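Local coordinates for protein iron transport multicopper oxidase FET3 (Saccharomyces cerevisiae, PDB 1ZPU) that oxidises Fe(2+) to Fe(3+) with molecular oxygen, using four copper ions, for high-affinity iron uptake, and also oxidises Cu(+), at residues I404-Y410 and R442-V448; Y229-R235 and R436-Y440; N50-N56 and P82-S87; N6-D12 and P23-G29. The contacts are given in a common frame with arbitrary orientation. Residues are numbered along the deposited sequence.

From the N terminus, contact 4 comes first: it pairs the two strands of the opening hairpin, 2-14 and 22-27. Contact 3 follows in the same cupredoxin-like domain, joining the loop after strand 43-49 to the loop that leads into strand 88-94. The two touch where Gly51 N meets Thr9 OG1 at 2.8 Å. Contact 2 then spans 200 residues, bringing the second plastocyanin-like domain against the third beside the copper cluster. Contact 1 closes a 31-residue excursion within the third domain. It opens inside the span of contact 2 and closes beyond it, so these two cross, and they meet where Arg406 NE approaches Tyr440 O at 3.0 Å.

Contact 1. Residues I404-Y410 and R442-V448; sequences IQRDRTY and RPQSNFV
A classic beta bulge marks this antiparallel pairing: Ile404 and Gln405 both face Val448. With psi of Ile404 near -24°, far from extended, Ile404 and Gln405 can each send their N to Val448 O, at 3.0 Å and 3.3 Å, while Val448 N returns to Gln405 O at 2.7 Å. Strands 404-406 and 446-448 run at 167° with axes 4.4 Å apart. Gln405 and Val448 form a hydrogen-bonded pair, Arg406 and Phe447 a non-hydrogen-bonded one with CA atoms 4.1 Å apart; Asp407 N to Asn446 O (2.9 Å) carries the pairing one step further. Asn446, chi1 p, also takes Gln405 NE2 on its OD1 at 2.8 Å. Beyond the strands, a type II turn from Arg442 to Ser445 packs against the loop 407-410. Ser445 OG donates to Arg408 O (2.6 Å), Tyr410 N to Pro443 O (3.1 Å) and Gln444 NE2 to Tyr410 O (3.0 Å) as well as to Glu416 O, while Tyr410 OH donates to Asp407 OD2 at 2.7 Å. Arg442 reaches Asp407 O through NH1 at 3.1 Å. Arg442 NH2 lies 3.7 Å from Arg406 NH1, the like charges being offset by Asp298, which salt-bridges both arginines. In this cupredoxin-like sheet, strand 446-452 lies between 379-386 and 401-406, and strand 434-436 borders the far edge of 401-406.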
# COMPACT_ATOMS: atom_id res chain seq x y z
N ILE A 404 11.95 12.94 5.74
CA ILE A 404 13.06 13.84 6.10
C ILE A 404 14.45 13.20 6.00
O ILE A 404 15.45 13.91 5.85
CB ILE A 404 12.84 14.50 7.48
CG1 ILE A 404 12.95 13.48 8.60
CG2 ILE A 404 11.48 15.19 7.52
CD1 ILE A 404 13.22 14.10 9.92
N GLN A 405 14.52 11.87 6.10
CA GLN A 405 15.73 11.11 5.77
C GLN A 405 15.39 9.73 5.21
O GLN A 405 14.49 9.06 5.70
CB GLN A 405 16.68 10.95 6.97
CG GLN A 405 17.85 9.99 6.68
CD GLN A 405 19.02 10.12 7.64
OE1 GLN A 405 19.60 11.20 7.82
NE2 GLN A 405 19.41 9.00 8.24
N ARG A 406 16.12 9.34 4.17
CA ARG A 406 16.06 7.99 3.65
C ARG A 406 17.45 7.61 3.14
O ARG A 406 17.80 7.89 1.99
CB ARG A 406 15.04 7.90 2.52
CG ARG A 406 14.93 6.49 1.98
CD ARG A 406 15.01 6.50 0.49
NE ARG A 406 13.72 6.14 -0.04
CZ ARG A 406 13.18 6.65 -1.14
NH1 ARG A 406 13.82 7.58 -1.84
NH2 ARG A 406 11.96 6.22 -1.52
N ASP A 407 18.21 6.94 3.99
CA ASP A 407 19.64 6.70 3.75
C ASP A 407 19.90 5.79 2.53
O ASP A 407 18.98 5.13 2.03
CB ASP A 407 20.29 6.17 5.04
CG ASP A 407 21.77 6.53 5.16
OD1 ASP A 407 22.35 7.12 4.22
OD2 ASP A 407 22.36 6.21 6.21
N ARG A 408 21.15 5.78 2.06
CA ARG A 408 21.59 5.02 0.88
C ARG A 408 21.54 3.51 1.11
O ARG A 408 21.37 3.05 2.24
CB ARG A 408 23.03 5.41 0.52
CG ARG A 408 24.09 4.90 1.50
CD ARG A 408 25.48 5.33 1.10
NE ARG A 408 26.52 4.90 2.03
CZ ARG A 408 27.16 3.72 1.99
NH1 ARG A 408 26.85 2.82 1.08
NH2 ARG A 408 28.10 3.45 2.89
N THR A 409 21.72 2.74 0.04
CA THR A 409 21.82 1.29 0.16
C THR A 409 23.13 0.90 0.83
O THR A 409 24.18 1.45 0.51
CB THR A 409 21.66 0.58 -1.20
OG1 THR A 409 20.27 0.59 -1.57
CG2 THR A 409 22.14 -0.88 -1.14
N TYR A 410 23.03 -0.01 1.80
CA TYR A 410 24.19 -0.65 2.40
C TYR A 410 24.26 -2.10 1.93
O TYR A 410 23.60 -2.98 2.48
CB TYR A 410 24.18 -0.53 3.94
CG TYR A 410 24.30 0.91 4.42
CD1 TYR A 410 23.18 1.62 4.86
CD2 TYR A 410 25.54 1.57 4.42
CE1 TYR A 410 23.28 2.94 5.29
CE2 TYR A 410 25.65 2.89 4.85
CZ TYR A 410 24.52 3.57 5.28
OH TYR A 410 24.61 4.87 5.69
N ARG A 442 15.96 1.35 1.82
CA ARG A 442 16.92 0.61 1.04
C ARG A 442 17.48 -0.54 1.87
O ARG A 442 17.34 -0.54 3.10
CB ARG A 442 18.01 1.55 0.50
CG ARG A 442 17.49 2.47 -0.60
CD ARG A 442 18.52 3.47 -1.07
NE ARG A 442 17.96 4.39 -2.06
CZ ARG A 442 17.72 5.68 -1.86
NH1 ARG A 442 17.99 6.26 -0.70
NH2 ARG A 442 17.20 6.41 -2.84
N PRO A 443 18.06 -1.55 1.21
CA PRO A 443 18.70 -2.66 1.92
C PRO A 443 19.62 -2.22 3.06
O PRO A 443 20.52 -1.40 2.86
CB PRO A 443 19.51 -3.35 0.83
CG PRO A 443 18.69 -3.14 -0.38
CD PRO A 443 18.15 -1.75 -0.25
N GLN A 444 19.35 -2.76 4.25
CA GLN A 444 20.16 -2.54 5.44
C GLN A 444 20.30 -1.06 5.82
O GLN A 444 21.24 -0.68 6.51
CB GLN A 444 21.54 -3.19 5.27
CG GLN A 444 21.52 -4.67 4.89
CD GLN A 444 22.80 -5.40 5.29
OE1 GLN A 444 22.76 -6.35 6.08
NE2 GLN A 444 23.94 -4.95 4.77
N SER A 445 19.34 -0.25 5.40
CA SER A 445 19.42 1.19 5.62
C SER A 445 18.38 1.70 6.61
O SER A 445 17.92 0.96 7.47
CB SER A 445 19.34 1.94 4.29
OG SER A 445 19.94 3.22 4.41
N ASN A 446 18.03 2.98 6.51
CA ASN A 446 17.10 3.60 7.44
C ASN A 446 16.31 4.72 6.79
O ASN A 446 16.69 5.23 5.74
CB ASN A 446 17.84 4.13 8.68
CG ASN A 446 18.97 5.10 8.33
OD1 ASN A 446 18.74 6.29 8.07
ND2 ASN A 446 20.19 4.61 8.35
N PHE A 447 15.19 5.07 7.41
CA PHE A 447 14.50 6.29 7.06
C PHE A 447 13.84 6.94 8.27
O PHE A 447 13.69 6.31 9.32
CB PHE A 447 13.54 6.12 5.86
CG PHE A 447 12.27 5.35 6.15
CD1 PHE A 447 11.84 4.36 5.27
CD2 PHE A 447 11.45 5.65 7.23
CE1 PHE A 447 10.65 3.65 5.48
CE2 PHE A 447 10.27 4.95 7.46
CZ PHE A 447 9.86 3.95 6.57
N VAL A 448 13.50 8.22 8.12
CA VAL A 448 12.82 8.97 9.16
C VAL A 448 11.70 9.77 8.52
O VAL A 448 11.92 10.53 7.56
CB VAL A 448 13.77 9.91 9.94
CG1 VAL A 448 13.04 10.57 11.09
CG2 VAL A 448 14.96 9.16 10.48

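Contact 2. Residues Y229-R235 and R436-Y440; sequences YITVAQR and RDTLY
Arg235 and Asp437 form a two-pronged salt bridge: Arg235 NH2 donates to Asp437 OD1 at 2.7 Å and Arg235 NH1 to Asp437 OD2 at 2.9 Å, with a weak third bond from NH1 to OD1 at 3.0 Å. Chi1 of m, then chi2 and chi3 both p, fold the arginine back so that Arg235 NH1 also donates to Ala233 O, two residues earlier (3.1 Å). Asp437 OD2 further accepts from Thr438 OG1 (2.5 Å) and is hydrogen-bonded to His62, a type 3 copper ligand, while Asp437 O pairs with the type 2 ligand His395. The contact is thus a second-shell seam where the second and third cupredoxin-like domains of this multicopper oxidase meet beside the trinuclear copper cluster. No backbone hydrogen bond crosses it; the nearest CA atoms are those of Gln234 and Thr438 (5.9 Å). Residues 231-234 make a type II turn, with Ala233 at phi/psi 84/-18 and a weak Gln234 N to Thr231 O bond of 3.4 Å; Thr231 OG1 donates to Val232 O (3.0 Å). Arg436 is charge-paired with Asp299 and Asp216. At the far end Tyr229, its OH held by Asp257 and Ser200, points its ring edge at the face of Tyr440, an offset edge-to-face pair with centroids 5.3 Å apart and planes at 75°. Thr231 CG2 packs on Tyr440 CD2 at 3.4 Å.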
# COMPACT_ATOMS: atom_id res chain seq x y z
N TYR A 229 11.35 4.38 -10.48
CA TYR A 229 11.32 3.18 -9.65
C TYR A 229 10.04 3.25 -8.81
O TYR A 229 9.92 4.10 -7.94
CB TYR A 229 12.58 3.11 -8.77
CG TYR A 229 12.68 1.88 -7.89
CD1 TYR A 229 13.22 0.68 -8.37
CD2 TYR A 229 12.24 1.91 -6.57
CE1 TYR A 229 13.29 -0.46 -7.56
CE2 TYR A 229 12.31 0.79 -5.75
CZ TYR A 229 12.85 -0.39 -6.25
OH TYR A 229 12.91 -1.47 -5.40
N ILE A 230 9.08 2.39 -9.08
CA ILE A 230 7.79 2.41 -8.39
C ILE A 230 7.62 1.15 -7.55
O ILE A 230 7.58 0.03 -8.11
CB ILE A 230 6.60 2.44 -9.39
CG1 ILE A 230 6.91 3.44 -10.52
CG2 ILE A 230 5.32 2.77 -8.70
CD1 ILE A 230 5.78 3.62 -11.50
N THR A 231 7.54 1.31 -6.23
CA THR A 231 7.29 0.18 -5.33
C THR A 231 5.81 -0.13 -5.37
O THR A 231 5.03 0.65 -5.91
CB THR A 231 7.68 0.48 -3.84
OG1 THR A 231 6.63 1.20 -3.18
CG2 THR A 231 9.00 1.23 -3.71
N VAL A 232 5.40 -1.25 -4.78
CA VAL A 232 3.97 -1.56 -4.75
C VAL A 232 3.27 -0.50 -3.94
O VAL A 232 3.85 0.03 -3.00
CB VAL A 232 3.67 -2.95 -4.21
CG1 VAL A 232 4.32 -3.98 -5.08
CG2 VAL A 232 4.12 -3.09 -2.79
N ALA A 233 2.05 -0.16 -4.34
CA ALA A 233 1.19 0.76 -3.61
C ALA A 233 1.45 2.22 -3.91
O ALA A 233 0.62 3.06 -3.62
CB ALA A 233 1.28 0.50 -2.10
N GLN A 234 2.60 2.55 -4.48
CA GLN A 234 2.82 3.96 -4.80
C GLN A 234 2.32 4.37 -6.18
O GLN A 234 2.13 3.53 -7.05
CB GLN A 234 4.23 4.49 -4.47
CG GLN A 234 5.45 3.74 -4.95
CD GLN A 234 6.74 4.22 -4.22
OE1 GLN A 234 6.71 4.63 -3.04
NE2 GLN A 234 7.88 4.18 -4.93
N ARG A 235 2.05 5.67 -6.34
CA ARG A 235 1.53 6.22 -7.57
C ARG A 235 2.44 7.34 -8.02
O ARG A 235 2.75 8.24 -7.23
CB ARG A 235 0.12 6.78 -7.35
CG ARG A 235 -0.92 5.74 -7.05
CD ARG A 235 -0.94 5.32 -5.59
NE ARG A 235 -1.60 6.31 -4.75
CZ ARG A 235 -1.31 6.54 -3.47
NH1 ARG A 235 -0.36 5.86 -2.85
NH2 ARG A 235 -1.97 7.48 -2.80
N ARG A 436 4.39 11.79 1.00
CA ARG A 436 3.67 10.70 0.36
C ARG A 436 3.15 9.72 1.40
O ARG A 436 3.32 9.95 2.60
CB ARG A 436 4.55 10.00 -0.68
CG ARG A 436 5.81 9.29 -0.18
CD ARG A 436 6.64 8.75 -1.36
NE ARG A 436 5.76 8.26 -2.40
CZ ARG A 436 6.12 8.00 -3.65
NH1 ARG A 436 7.36 8.18 -4.05
NH2 ARG A 436 5.21 7.55 -4.51
N ASP A 437 2.51 8.63 0.95
CA ASP A 437 1.95 7.66 1.88
C ASP A 437 2.69 6.33 1.88
O ASP A 437 2.46 5.47 2.73
CB ASP A 437 0.44 7.48 1.69
CG ASP A 437 0.08 6.91 0.32
OD1 ASP A 437 -0.80 7.52 -0.33
OD2 ASP A 437 0.66 5.86 -0.09
N THR A 438 3.61 6.16 0.94
CA THR A 438 4.32 4.90 0.82
C THR A 438 5.75 5.20 0.40
O THR A 438 5.98 5.93 -0.55
CB THR A 438 3.59 3.97 -0.19
OG1 THR A 438 2.19 3.89 0.16
CG2 THR A 438 4.20 2.57 -0.20
N LEU A 439 6.69 4.63 1.15
CA LEU A 439 8.10 4.96 1.05
C LEU A 439 8.93 3.71 1.31
O LEU A 439 8.63 2.96 2.22
CB LEU A 439 8.45 6.01 2.11
CG LEU A 439 9.89 6.51 2.21
CD1 LEU A 439 10.18 7.63 1.20
CD2 LEU A 439 10.21 6.96 3.64
N TYR A 440 9.97 3.49 0.51
CA TYR A 440 10.85 2.35 0.70
C TYR A 440 12.10 2.68 1.53
O TYR A 440 12.68 3.76 1.38
CB TYR A 440 11.25 1.71 -0.64
CG TYR A 440 12.13 2.54 -1.58
CD1 TYR A 440 13.50 2.64 -1.37
CD2 TYR A 440 11.60 3.19 -2.69
CE1 TYR A 440 14.32 3.38 -2.22
CE2 TYR A 440 12.39 3.91 -3.55
CZ TYR A 440 13.76 4.01 -3.31
OH TYR A 440 14.58 4.74 -4.16

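Contact 3. Residues N50-N56 and P82-S87. With NAG (2-acetamido-2-deoxy-beta-D-glucopyranose), chain J.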
# COMPACT_ATOMS: atom_id res chain seq x y z
N ASN A 50 -19.54 -10.36 0.50
CA ASN A 50 -18.68 -11.53 0.41
C ASN A 50 -19.44 -12.72 -0.18
O ASN A 50 -20.24 -13.35 0.50
CB ASN A 50 -18.14 -11.89 1.80
CG ASN A 50 -17.06 -12.94 1.74
OD1 ASN A 50 -16.79 -13.51 0.69
ND2 ASN A 50 -16.42 -13.20 2.87
N GLY A 51 -19.17 -13.01 -1.45
CA GLY A 51 -19.80 -14.15 -2.12
C GLY A 51 -18.85 -15.32 -2.29
O GLY A 51 -19.15 -16.26 -3.01
N MET A 52 -17.70 -15.24 -1.62
CA MET A 52 -16.71 -16.32 -1.64
C MET A 52 -17.07 -17.35 -0.59
O MET A 52 -17.61 -17.00 0.46
CB MET A 52 -15.30 -15.78 -1.38
CG MET A 52 -14.65 -15.21 -2.60
SD MET A 52 -13.35 -14.01 -2.20
CE MET A 52 -14.09 -13.16 -0.79
N ASN A 53 -16.77 -18.61 -0.86
CA ASN A 53 -17.34 -19.71 -0.09
C ASN A 53 -16.74 -19.95 1.30
O ASN A 53 -17.37 -20.54 2.17
CB ASN A 53 -17.24 -21.01 -0.89
CG ASN A 53 -18.35 -21.97 -0.56
OD1 ASN A 53 -19.52 -21.66 -0.77
ND2 ASN A 53 -17.99 -23.15 -0.04
N ASN A 54 -15.51 -19.48 1.50
CA ASN A 54 -14.69 -19.97 2.60
C ASN A 54 -13.70 -18.94 3.16
O ASN A 54 -13.11 -19.17 4.21
CB ASN A 54 -13.94 -21.20 2.09
CG ASN A 54 -13.07 -20.88 0.83
OD1 ASN A 54 -13.32 -19.89 0.08
ND2 ASN A 54 -12.05 -21.72 0.60
N THR A 55 -13.51 -17.82 2.47
CA THR A 55 -12.63 -16.76 2.96
C THR A 55 -13.43 -15.61 3.59
O THR A 55 -14.62 -15.44 3.30
CB THR A 55 -11.80 -16.16 1.82
OG1 THR A 55 -11.86 -17.02 0.68
CG2 THR A 55 -10.35 -15.96 2.26
N ASN A 56 -12.77 -14.83 4.45
CA ASN A 56 -13.28 -13.51 4.82
C ASN A 56 -12.90 -12.47 3.73
O ASN A 56 -12.12 -12.79 2.83
CB ASN A 56 -12.77 -13.11 6.20
CG ASN A 56 -13.35 -13.99 7.33
OD1 ASN A 56 -14.48 -14.48 7.23
ND2 ASN A 56 -12.58 -14.17 8.42
N PRO A 82 -13.68 -8.85 10.13
CA PRO A 82 -13.69 -9.33 8.74
C PRO A 82 -15.09 -9.60 8.22
O PRO A 82 -15.98 -9.96 9.00
CB PRO A 82 -12.93 -10.66 8.83
CG PRO A 82 -12.18 -10.61 10.10
CD PRO A 82 -13.05 -9.84 11.03
N ILE A 83 -15.28 -9.43 6.91
CA ILE A 83 -16.57 -9.72 6.29
C ILE A 83 -16.70 -11.21 6.02
O ILE A 83 -15.99 -11.77 5.18
CB ILE A 83 -16.81 -8.95 4.98
CG1 ILE A 83 -16.60 -7.45 5.18
CG2 ILE A 83 -18.22 -9.20 4.45
CD1 ILE A 83 -16.21 -6.74 3.90
N ALA A 84 -17.62 -11.84 6.74
CA ALA A 84 -17.89 -13.28 6.61
C ALA A 84 -18.64 -13.60 5.32
O ALA A 84 -19.39 -12.76 4.82
CB ALA A 84 -18.67 -13.77 7.81
N PRO A 85 -18.45 -14.81 4.77
CA PRO A 85 -19.23 -15.25 3.62
C PRO A 85 -20.73 -15.03 3.81
O PRO A 85 -21.28 -15.43 4.84
CB PRO A 85 -18.92 -16.75 3.53
CG PRO A 85 -17.56 -16.88 4.11
CD PRO A 85 -17.46 -15.83 5.18
N GLY A 86 -21.37 -14.39 2.84
CA GLY A 86 -22.79 -14.08 2.89
C GLY A 86 -23.10 -12.67 3.36
O GLY A 86 -24.16 -12.12 3.02
N SER A 87 -22.18 -12.08 4.13
CA SER A 87 -22.40 -10.77 4.73
C SER A 87 -22.09 -9.60 3.79
O SER A 87 -21.36 -9.74 2.80
CB SER A 87 -21.61 -10.65 6.04
OG SER A 87 -22.16 -11.51 7.04
C1 NAG J . -12.53 -15.54 8.86
C2 NAG J . -11.35 -16.52 9.05
C3 NAG J . -11.46 -17.34 10.35
C4 NAG J . -11.88 -16.49 11.56
C5 NAG J . -13.02 -15.52 11.25
C6 NAG J . -12.63 -14.06 11.57
C7 NAG J . -9.97 -17.27 7.19
C8 NAG J . -8.82 -18.20 7.49
N2 NAG J . -11.10 -17.40 7.91
O3 NAG J . -10.20 -17.92 10.64
O4 NAG J . -12.29 -17.36 12.58
O5 NAG J . -13.47 -15.70 9.90
O6 NAG J . -12.34 -13.90 12.95
O7 NAG J . -9.82 -16.40 6.31
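Two turns lock together here in the first cupredoxin-like domain: an Asx turn started by Asn50 and a type II beta turn from Ala84 to Ser87. Asn50 has the most surface covered and is bonded at every polar group. Asn50 N donates to Ser87 O (3.0 Å) and Asn50 O accepts from Gly86 N (2.8 Å), extending the pairing of strands 43-49 and 88-94 into their loops. With chi1 t the side chain spans the loop: Asn50 OD1 accepts from Met52 N at 3.0 Å, closing the Asx turn, and Asn50 ND2 donates both to Thr55 O (2.9 Å) and across to Ile83 O (2.8 Å). Pro85, second in its turn, sits in the curl of residues 50-56, with CB 3.3 Å from Met52 O and CG 3.4 Å from Thr55 O. Gly86 follows at phi/psi 97/-25, where a CB would jam against the preceding carbonyl. Asn56 lies along 82-84, Asn56 CA 3.2 Å from Ile83 O in a CA-H...O contact and Asn56 ND2 3.6 Å from Pro82 CB. Asn56 ND2 carries an N-linked glycan, bonded to NAG C1 at 1.4 Å, and Pro82 CG lies 3.8 Å from the sugar's C6.

Contact 4. Residues N6-D12 and P23-G29; sequences NWTTGWD and PVITCNG. With NAG (2-acetamido-2-deoxy-beta-D-glucopyranose), chain B.
Asn28 prolongs the pairing of these strands with its own side-chain amide: ND2 donates to Asn6 O at 2.8 Å and OD1 accepts from Thr8 N at 2.7 Å, while its backbone N donates to Thr8 O at 2.9 Å. To do this the residue leaves the strand, at phi/psi 50/40 with chi1 m. Further along, the bonds are purely backbone. Thr26 N donates to Gly10 O (2.7 Å), answered by a weak Gly10 N to Thr26 O bond (3.2 Å); Val24 N to Asp12 O (2.7 Å) and Asp12 N to Val24 O (3.1 Å) complete the set. Gly10-Thr26 and Asp12-Val24 are therefore hydrogen-bonded pairs, Thr9-Cys27 and Trp11-Ile25 non-hydrogen-bonded ones, with axes 4.3 Å apart at 154°. This is the N-terminal beta hairpin of the first cupredoxin-like domain; strand 22-27 is the outer strand of its sheet, and 43-49 flanks 2-14 on the other side. On the face holding Thr9, Trp11, Ile25 and Cys27, Trp11 (chi1 m, chi2 101°) lays its six-membered ring against Ile25 CG1, a CH-pi contact 3.9 Å from the ring centroid, and Trp11 CE3 meets Pro23 CB at 3.8 Å. Cys27 SG lies over the five-membered ring of Trp7 (chi1 m, chi2 -21°), 3.6 Å from its centroid, a sulfur-aromatic contact. Asn6 ND2 is bonded to C1 of a NAG at 1.4 Å.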
# COMPACT_ATOMS: atom_id res chain seq x y z
N ASN A 6 -22.86 -1.57 -5.86
CA ASN A 6 -23.14 -2.86 -5.29
C ASN A 6 -22.22 -3.93 -5.87
O ASN A 6 -22.42 -4.39 -7.00
CB ASN A 6 -24.60 -3.25 -5.43
CG ASN A 6 -24.85 -4.65 -4.92
OD1 ASN A 6 -24.22 -5.10 -3.95
ND2 ASN A 6 -25.72 -5.37 -5.61
N TRP A 7 -21.21 -4.32 -5.10
CA TRP A 7 -20.21 -5.28 -5.55
C TRP A 7 -20.18 -6.56 -4.75
O TRP A 7 -20.15 -6.53 -3.52
CB TRP A 7 -18.82 -4.69 -5.48
CG TRP A 7 -18.60 -3.51 -6.32
CD1 TRP A 7 -19.31 -3.13 -7.41
CD2 TRP A 7 -17.54 -2.57 -6.17
NE1 TRP A 7 -18.78 -1.99 -7.94
CE2 TRP A 7 -17.69 -1.62 -7.19
CE3 TRP A 7 -16.49 -2.43 -5.27
CZ2 TRP A 7 -16.82 -0.53 -7.33
CZ3 TRP A 7 -15.62 -1.35 -5.40
CH2 TRP A 7 -15.79 -0.42 -6.43
N THR A 8 -20.14 -7.67 -5.46
CA THR A 8 -20.08 -9.00 -4.86
C THR A 8 -18.83 -9.75 -5.34
O THR A 8 -18.60 -9.91 -6.55
CB THR A 8 -21.33 -9.83 -5.20
OG1 THR A 8 -22.49 -9.13 -4.75
CG2 THR A 8 -21.25 -11.19 -4.56
N THR A 9 -18.04 -10.21 -4.37
CA THR A 9 -16.85 -11.00 -4.64
C THR A 9 -17.22 -12.37 -5.16
O THR A 9 -18.27 -12.93 -4.80
CB THR A 9 -15.98 -11.22 -3.39
OG1 THR A 9 -16.77 -11.83 -2.37
CG2 THR A 9 -15.41 -9.91 -2.87
N GLY A 10 -16.35 -12.92 -6.00
CA GLY A 10 -16.53 -14.25 -6.54
C GLY A 10 -15.26 -14.79 -7.16
O GLY A 10 -14.26 -14.08 -7.23
N TRP A 11 -15.31 -16.04 -7.60
CA TRP A 11 -14.18 -16.67 -8.28
C TRP A 11 -14.57 -17.07 -9.69
O TRP A 11 -15.62 -17.66 -9.91
CB TRP A 11 -13.71 -17.90 -7.52
CG TRP A 11 -13.01 -17.61 -6.23
CD1 TRP A 11 -13.53 -17.68 -4.98
CD2 TRP A 11 -11.64 -17.20 -6.07
NE1 TRP A 11 -12.59 -17.35 -4.04
CE2 TRP A 11 -11.41 -17.04 -4.69
CE3 TRP A 11 -10.59 -16.95 -6.97
CZ2 TRP A 11 -10.17 -16.64 -4.16
CZ3 TRP A 11 -9.35 -16.56 -6.45
CH2 TRP A 11 -9.15 -16.41 -5.05
N ASP A 12 -13.71 -16.75 -10.65
CA ASP A 12 -13.88 -17.20 -12.03
C ASP A 12 -12.52 -17.36 -12.67
O ASP A 12 -11.55 -16.72 -12.26
CB ASP A 12 -14.71 -16.19 -12.82
CG ASP A 12 -16.19 -16.46 -12.70
OD1 ASP A 12 -16.70 -17.29 -13.51
OD2 ASP A 12 -16.85 -15.87 -11.79
N PRO A 23 -8.12 -19.25 -11.57
CA PRO A 23 -9.19 -18.50 -10.90
C PRO A 23 -8.71 -17.14 -10.40
O PRO A 23 -7.65 -17.04 -9.81
CB PRO A 23 -9.60 -19.40 -9.72
CG PRO A 23 -9.00 -20.71 -9.99
CD PRO A 23 -7.77 -20.46 -10.82
N VAL A 24 -9.51 -16.11 -10.65
CA VAL A 24 -9.25 -14.78 -10.14
C VAL A 24 -10.49 -14.28 -9.38
O VAL A 24 -11.59 -14.83 -9.56
CB VAL A 24 -8.85 -13.80 -11.28
CG1 VAL A 24 -7.58 -14.26 -11.97
CG2 VAL A 24 -9.95 -13.67 -12.31
N ILE A 25 -10.31 -13.27 -8.52
CA ILE A 25 -11.44 -12.70 -7.77
C ILE A 25 -12.24 -11.69 -8.60
O ILE A 25 -11.73 -10.63 -8.98
CB ILE A 25 -11.02 -12.06 -6.42
CG1 ILE A 25 -10.01 -12.95 -5.69
CG2 ILE A 25 -12.25 -11.88 -5.53
CD1 ILE A 25 -9.67 -12.49 -4.29
N THR A 26 -13.50 -12.02 -8.86
CA THR A 26 -14.34 -11.19 -9.70
C THR A 26 -15.20 -10.22 -8.90
O THR A 26 -15.44 -10.41 -7.72
CB THR A 26 -15.23 -12.08 -10.57
OG1 THR A 26 -15.88 -13.05 -9.75
CG2 THR A 26 -14.37 -12.79 -11.60
N CYS A 27 -15.66 -9.16 -9.57
CA CYS A 27 -16.63 -8.24 -9.04
C CYS A 27 -17.92 -8.39 -9.83
O CYS A 27 -17.96 -8.06 -11.02
CB CYS A 27 -16.10 -6.82 -9.16
SG CYS A 27 -17.29 -5.54 -8.74
N ASN A 28 -18.98 -8.88 -9.19
CA ASN A 28 -20.26 -9.19 -9.88
C ASN A 28 -20.06 -10.05 -11.13
O ASN A 28 -20.70 -9.83 -12.15
CB ASN A 28 -21.02 -7.92 -10.24
CG ASN A 28 -21.35 -7.06 -9.04
OD1 ASN A 28 -21.33 -7.52 -7.89
ND2 ASN A 28 -21.67 -5.81 -9.29
N GLY A 29 -19.17 -11.03 -11.04
CA GLY A 29 -18.84 -11.86 -12.18
C GLY A 29 -17.87 -11.26 -13.20
O GLY A 29 -17.53 -11.93 -14.17
C1 NAG B . -26.97 -5.58 -4.92
C2 NAG B . -27.86 -5.31 -3.70
C3 NAG B . -28.74 -6.50 -3.24
C4 NAG B . -29.12 -7.48 -4.36
C5 NAG B . -27.92 -7.64 -5.28
C6 NAG B . -28.13 -8.66 -6.40
C7 NAG B . -27.49 -4.08 -1.59
C8 NAG B . -27.06 -4.47 -0.20
N2 NAG B . -27.03 -4.85 -2.59
O3 NAG B . -29.92 -6.02 -2.61
O4 NAG B . -29.49 -8.73 -3.83
O5 NAG B . -27.70 -6.36 -5.82
O6 NAG B . -26.89 -9.28 -6.67
O7 NAG B . -28.22 -3.10 -1.78